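Local coordinates for polyphosphate kinase (PDB 2O8R), which transfers phosphate as a polyphosphate kinase of the PPK1 family, probably moving the terminal phosphate of ATP reversibly onto a growing polyphosphate chain, at the interface of chains A and B. Coordinates in Å, arbitrary orientation; residue numbers count along the deposited sequence, not the author numbering. Chains: chain A/B, Polyphosphate kinase.

Two separate patches join copies A and B, the centres of their C-alpha atoms about 31 Å apart. Contact 1 joins the middle regions of the sequence, a loop of chain A against the end of a helix in chain B; contact 2 joins the first C-terminal catalytic regions, where A:Asn383 and B:Asn383 meet. They share no residue or element, so the chains touch at well-separated points. The centre of contact 2 lies about 20 Å from A:His439, the predicted phosphohistidine, and that of contact 1 about 31 Å. The interface is not an exact two-fold, and this pair may or may not be the biological dimer.

Contact 1: the interface of chains A and B. Residues chain A 239-242; chain B 136-137, 140-141.
The backbone N of A:Leu241 gives a weak hydrogen bond to the carbonyl O of B:His136, 3.3 Å away. In this PPK1-family kinase the residues of both sides belong to the middle region of the polypeptide: an irregular loop of chain A, 239-242, lies against the end of helix 125-139 of chain B and the 3-10 turn 140-142 that follows it. A:Leu241 provides the main apolar contacts, with 65 Å² of its surface hidden by chain B. Its CG stands anti to the backbone N (chi1 176°), which sends the branched end towards B:His136 and B:Phe140. Methyl CD2 of A:Leu241 rests over one face of the B:Phe140 ring, displaced towards the rim, at 3.7 Å from the ring centroid in a CH-pi contact. A:Leu241 CD2 also lies 3.5 Å from CD2 of the B:His136 imidazole, while A:Leu241 CB meets that imidazole at its edge, in the ring plane. One leucine thus bridges two aromatic rings on successive turns of the chain B backbone. The phenyl group is brought there by its own first torsion, CG being anti to the backbone N (chi1 -175°). The imidazole also runs close to the loop backbone, with B:His136 CD2 3.4 Å from the carbonyl O of A:Leu242. Towards the start of the loop the packing is sparser: A:Leu240 CB approaches the aliphatic CG of B:Glu137 at 4.1 Å, and the pyrrolidine CG of B:Pro141 comes to 3.8 Å from the carbonyl O of A:Asp239. The B:Glu137 chain is extended beyond CG, carrying its carboxylate away from the A:Leu240 CB contact.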
loop_
_atom_site.group_PDB
_atom_site.type_symbol
_atom_site.label_atom_id
_atom_site.label_comp_id
_atom_site.label_asym_id
_atom_site.label_seq_id
_atom_site.Cartn_x
_atom_site.Cartn_y
_atom_site.Cartn_z
ATOM N N ASP A 239 -1.766 -17.487 11.093
ATOM C CA ASP A 239 -0.696 -18.249 10.439
ATOM C C ASP A 239 0.509 -18.440 11.347
ATOM O O ASP A 239 1.398 -17.583 11.394
ATOM C CB ASP A 239 -0.238 -17.563 9.149
ATOM C CG ASP A 239 -1.017 -18.018 7.928
ATOM O OD1 ASP A 239 -2.010 -18.777 8.093
ATOM O OD2 ASP A 239 -0.625 -17.610 6.806
ATOM N N LEU A 240 0.545 -19.574 12.047
ATOM C CA LEU A 240 1.627 -19.886 12.983
ATOM C C LEU A 240 1.826 -21.397 13.102
ATOM O O LEU A 240 0.927 -22.165 12.768
ATOM C CB LEU A 240 1.319 -19.271 14.356
ATOM C CG LEU A 240 0.144 -19.839 15.166
ATOM C CD1 LEU A 240 0.659 -20.642 16.352
ATOM C CD2 LEU A 240 -0.783 -18.737 15.652
ATOM N N LEU A 241 2.997 -21.820 13.572
ATOM C CA LEU A 241 3.218 -23.227 13.941
ATOM C C LEU A 241 3.258 -23.371 15.463
ATOM O O LEU A 241 3.785 -22.502 16.161
ATOM C CB LEU A 241 4.511 -23.788 13.313
ATOM C CG LEU A 241 4.932 -25.229 13.674
ATOM C CD1 LEU A 241 3.867 -26.263 13.270
ATOM C CD2 LEU A 241 6.291 -25.611 13.098
ATOM N N LEU A 242 2.696 -24.465 15.975
ATOM C CA LEU A 242 2.766 -24.765 17.407
ATOM C C LEU A 242 4.143 -25.282 17.853
ATOM O O LEU A 242 4.868 -25.921 17.081
ATOM C CB LEU A 242 1.649 -25.735 17.813
ATOM C CG LEU A 242 0.341 -25.186 18.413
ATOM C CD1 LEU A 242 0.285 -23.652 18.498
ATOM C CD2 LEU A 242 -0.864 -25.753 17.653
ATOM N N HIS B 136 8.955 -20.173 14.701
ATOM C CA HIS B 136 7.656 -20.856 14.492
ATOM C C HIS B 136 6.592 -19.956 13.927
ATOM O O HIS B 136 5.928 -20.322 12.974
ATOM C CB HIS B 136 7.084 -21.439 15.787
ATOM C CG HIS B 136 7.746 -22.702 16.235
ATOM N ND1 HIS B 136 8.881 -22.710 17.016
ATOM C CD2 HIS B 136 7.416 -23.999 16.040
ATOM C CE1 HIS B 136 9.229 -23.958 17.271
ATOM N NE2 HIS B 136 8.358 -24.758 16.688
ATOM N N GLU B 137 6.422 -18.786 14.535
ATOM C CA GLU B 137 5.319 -17.891 14.191
ATOM C C GLU B 137 5.548 -17.029 12.949
ATOM O O GLU B 137 4.598 -16.711 12.247
ATOM C CB GLU B 137 4.999 -16.980 15.368
ATOM C CG GLU B 137 4.383 -17.666 16.563
ATOM C CD GLU B 137 3.919 -16.670 17.616
ATOM O OE1 GLU B 137 4.241 -15.465 17.490
ATOM O OE2 GLU B 137 3.233 -17.089 18.574
ATOM N N PHE B 140 8.768 -19.825 9.909
ATOM C CA PHE B 140 8.297 -21.106 9.398
ATOM C C PHE B 140 7.208 -20.970 8.327
ATOM O O PHE B 140 7.399 -21.443 7.209
ATOM C CB PHE B 140 7.888 -22.060 10.529
ATOM C CG PHE B 140 7.515 -23.438 10.056
ATOM C CD1 PHE B 140 8.498 -24.366 9.735
ATOM C CD2 PHE B 140 6.179 -23.809 9.929
ATOM C CE1 PHE B 140 8.161 -25.644 9.298
ATOM C CE2 PHE B 140 5.834 -25.090 9.495
ATOM C CZ PHE B 140 6.826 -26.007 9.175
ATOM N N PRO B 141 6.087 -20.290 8.636
ATOM C CA PRO B 141 5.043 -20.159 7.604
ATOM C C PRO B 141 5.504 -19.528 6.280
ATOM O O PRO B 141 4.783 -19.593 5.300
ATOM C CB PRO B 141 3.995 -19.263 8.272
ATOM C CG PRO B 141 4.222 -19.437 9.733
ATOM C CD PRO B 141 5.695 -19.623 9.891
#

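Contact 2: the interface of chains A and B. Residues chain A 382-383, 469; chain B 383, 388, 421.
Loop residues A:Glu382 and A:Asn383, with A:Thr469 from a second loop of chain A, meet the loop residue B:Asn383, helix 385-395 of chain B through B:Ser388, and the chain B helix 413-425 through B:Arg421. A well-shaped hydrogen bond joins the two copies of one asparagine in different roles: the side-chain amide ND2 of B:Asn383 donates to the backbone carbonyl O of A:Asn383 at 2.9 Å. The bond is nearly straight, 167° at the hydrogen, and the acceptor lies almost in the plane of the donating amide, although the donor is tilted from the plane of the carbonyl. B:Asn383 reaches it with CG anti to its backbone N (chi1 176°). The reverse pairing, A:Asn383 ND2 to the backbone O of B:Asn383, is weak at 3.5 Å, so the two asparagines are not used symmetrically. Beside them A:Glu382, its chain bent at chi2, brings OE1 to 3.4 Å from NH2 of B:Arg421 in a long salt bridge. The carboxylate and guanidinium planes are 66° apart, so the groups do not meet as a flat two-pronged pair. On its other terminal nitrogen, NH1, B:Arg421 makes a weak hydrogen bond to OD1 of B:Asn383 within its own chain, at 3.2 Å. The guanidinium may thus connect the A:Glu382 carboxylate, through these long contacts, to the B:Asn383 amide, and may help to steady it. Methyl CG2 of A:Thr469 flanks B:Arg421, 3.9 Å from its NE, the two side chains lying alongside and pointing the same way. In the fold, A:Glu382 and A:Asn383 occupy the connection between strand 370-377 and helix 385-395 of the first C-terminal catalytic region.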
loop_
_atom_site.group_PDB
_atom_site.type_symbol
_atom_site.label_atom_id
_atom_site.label_comp_id
_atom_site.label_asym_id
_atom_site.label_seq_id
_atom_site.Cartn_x
_atom_site.Cartn_y
_atom_site.Cartn_z
ATOM N N GLU A 382 -3.191 4.626 7.196
ATOM C CA GLU A 382 -3.034 5.135 5.846
ATOM C C GLU A 382 -2.990 6.640 5.902
ATOM O O GLU A 382 -3.558 7.259 6.798
ATOM C CB GLU A 382 -4.222 4.723 4.969
ATOM C CG GLU A 382 -4.312 3.246 4.659
ATOM C CD GLU A 382 -3.548 2.877 3.405
ATOM O OE1 GLU A 382 -3.993 3.261 2.302
ATOM O OE2 GLU A 382 -2.506 2.197 3.524
ATOM N N ASN A 383 -2.297 7.214 4.933
ATOM C CA ASN A 383 -2.357 8.627 4.645
ATOM C C ASN A 383 -3.727 8.978 4.110
ATOM O O ASN A 383 -4.314 8.181 3.400
ATOM C CB ASN A 383 -1.322 8.957 3.577
ATOM C CG ASN A 383 -0.107 9.601 4.146
ATOM O OD1 ASN A 383 -0.187 10.695 4.704
ATOM N ND2 ASN A 383 1.036 8.940 4.011
ATOM N N THR A 469 -12.428 4.568 2.237
ATOM C CA THR A 469 -11.234 3.749 1.967
ATOM C C THR A 469 -11.542 2.292 1.685
ATOM O O THR A 469 -10.809 1.401 2.112
ATOM C CB THR A 469 -10.261 3.770 3.142
ATOM O OG1 THR A 469 -11.005 3.853 4.365
ATOM C CG2 THR A 469 -9.293 4.949 3.021
ATOM N N ASN B 383 0.544 5.072 -1.322
ATOM C CA ASN B 383 -0.321 6.140 -0.834
ATOM C C ASN B 383 0.475 7.062 0.093
ATOM O O ASN B 383 0.581 6.816 1.299
ATOM C CB ASN B 383 -1.543 5.561 -0.118
ATOM C CG ASN B 383 -2.423 6.627 0.490
ATOM O OD1 ASN B 383 -2.730 7.642 -0.139
ATOM N ND2 ASN B 383 -2.834 6.403 1.728
ATOM N N SER B 388 -2.133 12.296 -0.782
ATOM C CA SER B 388 -3.107 12.906 0.131
ATOM C C SER B 388 -3.323 14.384 -0.114
ATOM O O SER B 388 -4.430 14.888 0.087
ATOM C CB SER B 388 -2.691 12.701 1.587
ATOM O OG SER B 388 -2.368 11.345 1.802
ATOM N N ARG B 421 -9.417 5.439 -5.478
ATOM C CA ARG B 421 -9.638 6.473 -4.465
ATOM C C ARG B 421 -9.283 7.863 -4.979
ATOM O O ARG B 421 -10.015 8.829 -4.720
ATOM C CB ARG B 421 -8.881 6.203 -3.167
ATOM C CG ARG B 421 -9.466 7.024 -2.007
ATOM C CD ARG B 421 -8.509 7.239 -0.848
ATOM N NE ARG B 421 -7.818 6.028 -0.418
ATOM C CZ ARG B 421 -6.495 5.873 -0.452
ATOM N NH1 ARG B 421 -5.711 6.856 -0.892
ATOM N NH2 ARG B 421 -5.954 4.733 -0.039
#